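Long-range contacts in dihydrodipicolinate synthase family protein (Sinorhizobium meliloti, PDB 4DNH), which is of unknown function but folds as a TIM barrel and probably acts as an enzyme related to dihydrodipicolinate synthase: residues E306-H314 with L358-A367; V174-V182 with V218-V226. All coordinates share one frame; numbering follows the deposited sequence.

Contact 1. Residues E306-H314 with L358-A367; sequences EPTVPLSRH and LFRLADKAGA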
loop_
_atom_site.group_PDB
_atom_site.type_symbol
_atom_site.label_atom_id
_atom_site.label_comp_id
_atom_site.label_asym_id
_atom_site.label_seq_id
_atom_site.Cartn_x
_atom_site.Cartn_y
_atom_site.Cartn_z
ATOM N N GLU A 306 16.826 0.477 7.654
ATOM C CA GLU A 306 17.156 1.915 7.740
ATOM C C GLU A 306 17.620 2.555 6.423
ATOM O O GLU A 306 17.287 3.694 6.168
ATOM C CB GLU A 306 18.153 2.233 8.874
ATOM C CG GLU A 306 17.494 2.621 10.197
ATOM C CD GLU A 306 18.443 2.561 11.394
ATOM O OE1 GLU A 306 19.662 2.359 11.197
ATOM O OE2 GLU A 306 17.974 2.711 12.548
ATOM N N PRO A 307 18.393 1.833 5.588
ATOM C CA PRO A 307 18.758 2.420 4.280
ATOM C C PRO A 307 17.585 2.616 3.278
ATOM O O PRO A 307 17.643 3.469 2.383
ATOM C CB PRO A 307 19.785 1.412 3.737
ATOM C CG PRO A 307 20.370 0.781 4.971
ATOM C CD PRO A 307 19.167 0.601 5.850
ATOM N N THR A 308 16.527 1.837 3.439
ATOM C CA THR A 308 15.360 1.990 2.600
ATOM C C THR A 308 14.553 3.216 3.002
ATOM O O THR A 308 13.898 3.831 2.164
ATOM C CB THR A 308 14.445 0.756 2.689
ATOM O OG1 THR A 308 13.836 0.719 3.987
ATOM C CG2 THR A 308 15.238 -0.535 2.434
ATOM N N VAL A 309 14.598 3.562 4.283
ATOM C CA VAL A 309 13.775 4.633 4.832
ATOM C C VAL A 309 13.918 5.958 4.057
ATOM O O VAL A 309 12.908 6.588 3.733
ATOM C CB VAL A 309 14.008 4.796 6.358
ATOM C CG1 VAL A 309 13.361 6.073 6.886
ATOM C CG2 VAL A 309 13.499 3.562 7.105
ATOM N N PRO A 310 15.163 6.376 3.736
ATOM C CA PRO A 310 15.245 7.609 2.956
ATOM C C PRO A 310 14.569 7.456 1.589
ATOM O O PRO A 310 13.885 8.366 1.152
ATOM C CB PRO A 310 16.758 7.840 2.802
ATOM C CG PRO A 310 17.353 7.159 3.970
ATOM C CD PRO A 310 16.491 5.952 4.225
ATOM N N LEU A 311 14.763 6.309 0.939
ATOM C CA LEU A 311 14.139 5.999 -0.338
ATOM C C LEU A 311 12.627 6.101 -0.211
ATOM O O LEU A 311 11.967 6.745 -1.025
ATOM C CB LEU A 311 14.545 4.601 -0.796
ATOM C CG LEU A 311 13.665 3.948 -1.875
ATOM C CD1 LEU A 311 13.829 4.629 -3.231
ATOM C CD2 LEU A 311 13.981 2.455 -1.956
ATOM N N SER A 312 12.082 5.476 0.821
ATOM C CA SER A 312 10.662 5.564 1.072
ATOM C C SER A 312 10.135 7.007 1.262
ATOM O O SER A 312 9.137 7.392 0.664
ATOM C CB SER A 312 10.310 4.727 2.293
ATOM O OG SER A 312 8.922 4.473 2.270
ATOM N N ARG A 313 10.783 7.787 2.118
ATOM C CA ARG A 313 10.366 9.157 2.341
ATOM C C ARG A 313 10.378 9.953 1.046
ATOM O O ARG A 313 9.540 10.832 0.842
ATOM C CB ARG A 313 11.254 9.805 3.387
ATOM C CG ARG A 313 11.028 9.169 4.745
ATOM C CD ARG A 313 12.051 9.564 5.783
ATOM N NE ARG A 313 11.602 9.042 7.067
ATOM C CZ ARG A 313 12.218 9.229 8.227
ATOM N NH1 ARG A 313 13.339 9.941 8.294
ATOM N NH2 ARG A 313 11.702 8.697 9.320
ATOM N N HIS A 314 11.308 9.615 0.157
ATOM C CA HIS A 314 11.394 10.258 -1.144
ATOM C C HIS A 314 10.237 9.857 -2.034
ATOM O O HIS A 314 9.590 10.711 -2.650
ATOM C CB HIS A 314 12.739 9.968 -1.796
ATOM C CG HIS A 314 12.856 10.514 -3.202
ATOM N ND1 HIS A 314 13.145 11.813 -3.459
ATOM C CD2 HIS A 314 12.702 9.889 -4.446
ATOM C CE1 HIS A 314 13.184 12.010 -4.792
ATOM N NE2 HIS A 314 12.913 10.832 -5.398
ATOM N N LEU A 358 15.219 8.941 -6.894
ATOM C CA LEU A 358 14.699 7.601 -6.615
ATOM C C LEU A 358 15.709 6.491 -6.969
ATOM O O LEU A 358 15.966 5.610 -6.164
ATOM C CB LEU A 358 13.369 7.386 -7.360
ATOM C CG LEU A 358 12.477 6.218 -6.921
ATOM C CD1 LEU A 358 11.020 6.480 -7.268
ATOM C CD2 LEU A 358 12.932 4.916 -7.565
ATOM N N PHE A 359 16.283 6.546 -8.161
ATOM C CA PHE A 359 17.334 5.606 -8.560
ATOM C C PHE A 359 18.551 5.599 -7.606
ATOM O O PHE A 359 18.996 4.521 -7.197
ATOM C CB PHE A 359 17.707 5.863 -10.032
ATOM C CG PHE A 359 18.860 5.044 -10.556
ATOM C CD1 PHE A 359 20.182 5.465 -10.368
ATOM C CD2 PHE A 359 18.627 3.888 -11.299
ATOM C CE1 PHE A 359 21.242 4.723 -10.876
ATOM C CE2 PHE A 359 19.683 3.141 -11.819
ATOM C CZ PHE A 359 20.996 3.556 -11.606
ATOM N N ARG A 360 19.076 6.769 -7.228
ATOM C CA ARG A 360 20.230 6.827 -6.285
ATOM C C ARG A 360 19.897 6.258 -4.921
ATOM O O ARG A 360 20.665 5.483 -4.357
ATOM C CB ARG A 360 20.717 8.246 -6.044
ATOM C CG ARG A 360 21.068 9.073 -7.260
ATOM C CD ARG A 360 21.533 10.440 -6.788
ATOM N NE ARG A 360 21.805 11.309 -7.913
ATOM C CZ ARG A 360 20.897 12.071 -8.519
ATOM N NH1 ARG A 360 19.635 12.096 -8.098
ATOM N NH2 ARG A 360 21.264 12.819 -9.547
ATOM N N LEU A 361 18.759 6.667 -4.369
ATOM C CA LEU A 361 18.346 6.166 -3.063
ATOM C C LEU A 361 18.030 4.663 -3.129
ATOM O O LEU A 361 18.346 3.923 -2.192
ATOM C CB LEU A 361 17.175 6.975 -2.507
ATOM C CG LEU A 361 17.425 8.477 -2.246
ATOM C CD1 LEU A 361 16.113 9.202 -2.030
ATOM C CD2 LEU A 361 18.367 8.730 -1.074
ATOM N N ALA A 362 17.452 4.204 -4.244
ATOM C CA ALA A 362 17.252 2.749 -4.454
ATOM C C ALA A 362 18.578 1.991 -4.503
ATOM O O ALA A 362 18.705 0.918 -3.910
ATOM C CB ALA A 362 16.438 2.476 -5.708
ATOM N N ASP A 363 19.563 2.554 -5.203
ATOM C CA ASP A 363 20.914 1.975 -5.253
ATOM C C ASP A 363 21.516 1.814 -3.857
ATOM O O ASP A 363 21.996 0.743 -3.501
ATOM C CB ASP A 363 21.854 2.819 -6.123
ATOM C CG ASP A 363 23.329 2.531 -5.852
ATOM O OD1 ASP A 363 23.731 1.347 -5.779
ATOM O OD2 ASP A 363 24.101 3.495 -5.711
ATOM N N LYS A 364 21.473 2.885 -3.073
ATOM C CA LYS A 364 22.112 2.895 -1.762
ATOM C C LYS A 364 21.325 2.139 -0.696
ATOM O O LYS A 364 21.783 1.998 0.426
ATOM C CB LYS A 364 22.397 4.338 -1.333
ATOM C CG LYS A 364 23.530 4.964 -2.140
ATOM C CD LYS A 364 23.800 6.410 -1.747
ATOM C CE LYS A 364 22.697 7.351 -2.205
ATOM N NZ LYS A 364 22.838 8.686 -1.558
ATOM N N ALA A 365 20.131 1.671 -1.045
ATOM C CA ALA A 365 19.292 0.946 -0.110
ATOM C C ALA A 365 19.311 -0.543 -0.433
ATOM O O ALA A 365 18.627 -1.324 0.222
ATOM C CB ALA A 365 17.874 1.470 -0.161
ATOM N N GLY A 366 20.096 -0.921 -1.446
ATOM C CA GLY A 366 20.207 -2.301 -1.904
ATOM C C GLY A 366 18.914 -2.810 -2.503
ATOM O O GLY A 366 18.692 -4.028 -2.561
ATOM N N ALA A 367 18.070 -1.870 -2.949
ATOM C CA ALA A 367 16.739 -2.159 -3.516
ATOM C C ALA A 367 16.715 -2.329 -5.038
ATOM O O ALA A 367 15.646 -2.549 -5.619
ATOM C CB ALA A 367 15.724 -1.096 -3.084
#

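Contact 2. Residues V174-V182 with V218-V226; sequences VYDRVLSQV and VLEAHAAKV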
loop_
_atom_site.group_PDB
_atom_site.type_symbol
_atom_site.label_atom_id
_atom_site.label_comp_id
_atom_site.label_asym_id
_atom_site.label_seq_id
_atom_site.Cartn_x
_atom_site.Cartn_y
_atom_site.Cartn_z
ATOM N N VAL A 174 -23.013 3.235 10.749
ATOM C CA VAL A 174 -22.582 2.566 9.526
ATOM C C VAL A 174 -21.671 1.392 9.862
ATOM O O VAL A 174 -21.968 0.255 9.496
ATOM C CB VAL A 174 -21.934 3.554 8.527
ATOM C CG1 VAL A 174 -21.134 2.823 7.460
ATOM C CG2 VAL A 174 -23.009 4.412 7.875
ATOM N N TYR A 175 -20.591 1.655 10.591
ATOM C CA TYR A 175 -19.684 0.586 11.018
ATOM C C TYR A 175 -20.337 -0.421 11.990
ATOM O O TYR A 175 -19.856 -1.541 12.152
ATOM C CB TYR A 175 -18.393 1.176 11.588
ATOM C CG TYR A 175 -17.482 1.730 10.514
ATOM C CD1 TYR A 175 -17.703 2.990 9.970
ATOM C CD2 TYR A 175 -16.401 0.990 10.038
ATOM C CE1 TYR A 175 -16.872 3.500 8.989
ATOM C CE2 TYR A 175 -15.566 1.491 9.057
ATOM C CZ TYR A 175 -15.803 2.746 8.533
ATOM O OH TYR A 175 -14.976 3.262 7.552
ATOM N N ASP A 176 -21.438 -0.023 12.620
ATOM C CA ASP A 176 -22.197 -0.939 13.463
ATOM C C ASP A 176 -22.925 -1.983 12.600
ATOM O O ASP A 176 -22.854 -3.181 12.890
ATOM C CB ASP A 176 -23.150 -0.173 14.402
ATOM C CG ASP A 176 -24.111 -1.089 15.161
ATOM O OD1 ASP A 176 -23.674 -2.101 15.766
ATOM O OD2 ASP A 176 -25.323 -0.779 15.161
ATOM N N ARG A 177 -23.600 -1.543 11.537
ATOM C CA ARG A 177 -24.282 -2.492 10.669
ATOM C C ARG A 177 -23.285 -3.315 9.859
ATOM O O ARG A 177 -23.342 -4.543 9.858
ATOM C CB ARG A 177 -25.327 -1.826 9.766
ATOM C CG ARG A 177 -26.334 -2.833 9.194
ATOM C CD ARG A 177 -27.720 -2.239 8.985
ATOM N NE ARG A 177 -28.330 -1.809 10.244
ATOM C CZ ARG A 177 -29.409 -1.030 10.344
ATOM N NH1 ARG A 177 -30.018 -0.577 9.253
ATOM N NH2 ARG A 177 -29.881 -0.697 11.544
ATOM N N VAL A 178 -22.361 -2.631 9.197
ATOM C CA VAL A 178 -21.335 -3.286 8.396
ATOM C C VAL A 178 -20.619 -4.393 9.182
ATOM O O VAL A 178 -20.607 -5.549 8.741
ATOM C CB VAL A 178 -20.330 -2.269 7.798
ATOM C CG1 VAL A 178 -19.153 -2.984 7.149
ATOM C CG2 VAL A 178 -21.016 -1.371 6.774
ATOM N N LEU A 179 -20.069 -4.055 10.349
ATOM C CA LEU A 179 -19.253 -5.004 11.113
ATOM C C LEU A 179 -20.024 -6.148 11.755
ATOM O O LEU A 179 -19.479 -7.233 11.925
ATOM C CB LEU A 179 -18.402 -4.302 12.169
ATOM C CG LEU A 179 -17.177 -3.534 11.677
ATOM C CD1 LEU A 179 -16.603 -2.684 12.805
ATOM C CD2 LEU A 179 -16.122 -4.482 11.113
ATOM N N SER A 180 -21.281 -5.913 12.120
ATOM C CA SER A 180 -22.109 -6.996 12.644
ATOM C C SER A 180 -22.534 -7.948 11.528
ATOM O O SER A 180 -22.971 -9.065 11.801
ATOM C CB SER A 180 -23.331 -6.458 13.394
ATOM O OG SER A 180 -24.242 -5.849 12.501
ATOM N N GLN A 181 -22.388 -7.512 10.277
ATOM C CA GLN A 181 -22.787 -8.326 9.133
ATOM C C GLN A 181 -21.643 -8.946 8.317
ATOM O O GLN A 181 -21.893 -9.725 7.393
ATOM C CB GLN A 181 -23.737 -7.550 8.230
ATOM C CG GLN A 181 -25.173 -7.598 8.716
ATOM C CD GLN A 181 -26.160 -7.199 7.641
ATOM O OE1 GLN A 181 -26.129 -7.724 6.525
ATOM N NE2 GLN A 181 -27.049 -6.263 7.972
ATOM N N VAL A 182 -20.396 -8.615 8.645
ATOM C CA VAL A 182 -19.254 -9.267 7.993
ATOM C C VAL A 182 -19.234 -10.711 8.476
ATOM O O VAL A 182 -19.776 -11.013 9.534
ATOM C CB VAL A 182 -17.898 -8.597 8.321
ATOM C CG1 VAL A 182 -16.852 -8.956 7.276
ATOM C CG2 VAL A 182 -18.033 -7.093 8.355
ATOM N N VAL A 218 -15.486 2.282 17.966
ATOM C CA VAL A 218 -15.960 1.264 17.025
ATOM C C VAL A 218 -15.256 -0.080 17.245
ATOM O O VAL A 218 -15.918 -1.115 17.350
ATOM C CB VAL A 218 -15.772 1.712 15.558
ATOM C CG1 VAL A 218 -16.198 0.607 14.611
ATOM C CG2 VAL A 218 -16.553 2.989 15.270
ATOM N N LEU A 219 -13.921 -0.049 17.326
ATOM C CA LEU A 219 -13.100 -1.249 17.548
ATOM C C LEU A 219 -13.404 -1.942 18.875
ATOM O O LEU A 219 -13.386 -3.173 18.944
ATOM C CB LEU A 219 -11.607 -0.921 17.499
ATOM C CG LEU A 219 -11.058 0.065 16.469
ATOM C CD1 LEU A 219 -9.602 0.378 16.771
ATOM C CD2 LEU A 219 -11.206 -0.463 15.052
ATOM N N GLU A 220 -13.656 -1.159 19.930
ATOM C CA GLU A 220 -14.114 -1.729 21.201
ATOM C C GLU A 220 -15.448 -2.451 20.989
ATOM O O GLU A 220 -15.587 -3.624 21.345
ATOM C CB GLU A 220 -14.237 -0.658 22.292
ATOM C CG GLU A 220 -12.949 -0.390 23.066
ATOM C CD GLU A 220 -13.029 0.835 23.976
ATOM O OE1 GLU A 220 -14.144 1.204 24.413
ATOM O OE2 GLU A 220 -11.968 1.434 24.267
ATOM N N ALA A 221 -16.395 -1.755 20.359
ATOM C CA ALA A 221 -17.743 -2.275 20.115
ATOM C C ALA A 221 -17.773 -3.563 19.292
ATOM O O ALA A 221 -18.631 -4.412 19.517
ATOM C CB ALA A 221 -18.621 -1.212 19.461
ATOM N N HIS A 222 -16.854 -3.708 18.339
ATOM C CA HIS A 222 -16.848 -4.901 17.483
ATOM C C HIS A 222 -15.506 -5.594 17.421
ATOM O O HIS A 222 -15.083 -6.045 16.356
ATOM C CB HIS A 222 -17.355 -4.561 16.077
ATOM C CG HIS A 222 -18.697 -3.859 16.052
ATOM N ND1 HIS A 222 -19.867 -4.520 16.171
ATOM C CD2 HIS A 222 -19.022 -2.506 15.902
ATOM C CE1 HIS A 222 -20.888 -3.641 16.111
ATOM N NE2 HIS A 222 -20.369 -2.407 15.945
ATOM N N ALA A 223 -14.842 -5.711 18.570
ATOM C CA ALA A 223 -13.475 -6.261 18.656
ATOM C C ALA A 223 -13.268 -7.643 18.004
ATOM O O ALA A 223 -12.276 -7.851 17.273
ATOM C CB ALA A 223 -12.999 -6.272 20.101
ATOM N N ALA A 224 -14.198 -8.568 18.264
ATOM C CA ALA A 224 -14.155 -9.922 17.683
ATOM C C ALA A 224 -14.239 -9.901 16.149
ATOM O O ALA A 224 -13.653 -10.745 15.476
ATOM C CB ALA A 224 -15.255 -10.799 18.267
ATOM N N LYS A 225 -14.962 -8.924 15.613
ATOM C CA LYS A 225 -15.089 -8.747 14.172
ATOM C C LYS A 225 -13.974 -7.921 13.532
ATOM O O LYS A 225 -14.032 -7.632 12.340
ATOM C CB LYS A 225 -16.454 -8.146 13.823
ATOM C CG LYS A 225 -17.319 -9.052 12.967
ATOM C CD LYS A 225 -18.081 -10.091 13.772
ATOM C CE LYS A 225 -18.956 -10.944 12.861
ATOM N NZ LYS A 225 -19.877 -10.111 12.036
ATOM N N VAL A 226 -12.963 -7.545 14.317
ATOM C CA VAL A 226 -11.877 -6.685 13.824
ATOM C C VAL A 226 -10.505 -7.305 14.091
ATOM O O VAL A 226 -10.031 -7.320 15.226
ATOM C CB VAL A 226 -11.972 -5.252 14.416
ATOM C CG1 VAL A 226 -10.752 -4.412 14.056
ATOM C CG2 VAL A 226 -13.238 -4.553 13.933
#

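Contact 1. Residues E306-H314 with L358-A367
Leu311 and Leu361 meet at the heart of this almost wholly apolar contact, CB against CB at 3.9 Å. A chi1 of 162° turns CG of Leu311 opposite the backbone N, and the fork reaches across to the other helix. Leu311 CD1 rests on the backbone at Leu358 O (3.8 Å) and faces Ala362 CB, while Leu311 CD2 lies 4.1 Å from Ala367 CB. Small alanines on the partner suit a branched leucine that needs to come close to the helix surface. Leu361 sends its own CD1 the other way, to 3.5 Å from His314 CB, and the two side chains cross at about a right angle.

The helices, 308-314 and 358-364, run nearly antiparallel at 158°, their axes 8.4 Å apart, as a pair that follows the last barrel strand in the chain. At one end a Schellman motif closes the second helix: Gly366 takes positive phi, easily adopted without a side chain, while Ala367 N bonds back to Ala362 O and Gly366 N to Asp363 O.

Backbone also meets side chain at this end, where Ala365 CB sits 3.2 Å from Pro307 O. At the opposite end the polar part of His314 is engaged elsewhere: NE2 bonds to His354 O, and the two histidine rings stack.

Contact 2. Residues V174-V182 with V218-V226
Lys225 reaches across to the end of helix 168-181 and delivers its ammonium group to backbone oxygens there. Lys225 NZ donates to Val182 O at 2.7 Å and to Leu179 O at 2.9 Å, and more weakly to Ser180 O at 3.3 Å; for the two shorter bonds it stands somewhat tilted from the carbonyl plane. The lysine chain bends at chi2 (83°) and chi4 (-55°), bringing Lys225 CG within 3.0 Å of Leu179 O before the tip turns in. A long, flexible cation suits the cluster of carbonyl oxygens at the C-terminal end of a helix and just beyond it, where the helix dipole would probably add to the attraction. The hydroxyl of Ser180 is satisfied within its own helix: Ser180 OG lies within bonding distance of both Asp176 O and Arg177 O, about one turn back, and its one proton can serve either.

Both helices belong to the outer layer of the TIM barrel. Helix 168-181 leads into strand 186-191 and helix 208-221 into strand 226-232, so the contact joins consecutive beta-alpha units; a backbone bond between Lys225 and Val186 ties the two strand beginnings together.

Leu179 packs between the helices. Its CB lies over one face of the His222 ring in a CH-pi contact, and Leu179 CD1 packs 3.8 Å from Val218 CG1 and 4.0 Å from Val226 CG2. Asp176 OD1 comes in at the ring's edge, in plane, 3.2 Å from His222 CE1 and 3.3 Å from His222 NE2, with carboxylate and ring 27° apart. Tyr175 offers Val218 its CB, while its hydroxyl bonds to Tyr202 OH.

Contacts 1 and 2 lie on opposite sides of the chain's centre, their own centres 39 Å apart and their nearest atoms about 24 Å apart, so neither touches the other. Along the chain they come in series: contact 2 is complete before contact 1 begins. Contact 2 binds neighbouring outer helices of the barrel, whereas contact 1 pairs helices from the region after its eighth strand. No active site has been assigned. TIM-barrel enzymes generally place theirs at the C-terminal ends of the strands; contact 2 includes the start of strand 226-232, hence the other end of the barrel, with its centre 23 Å from that of the chain.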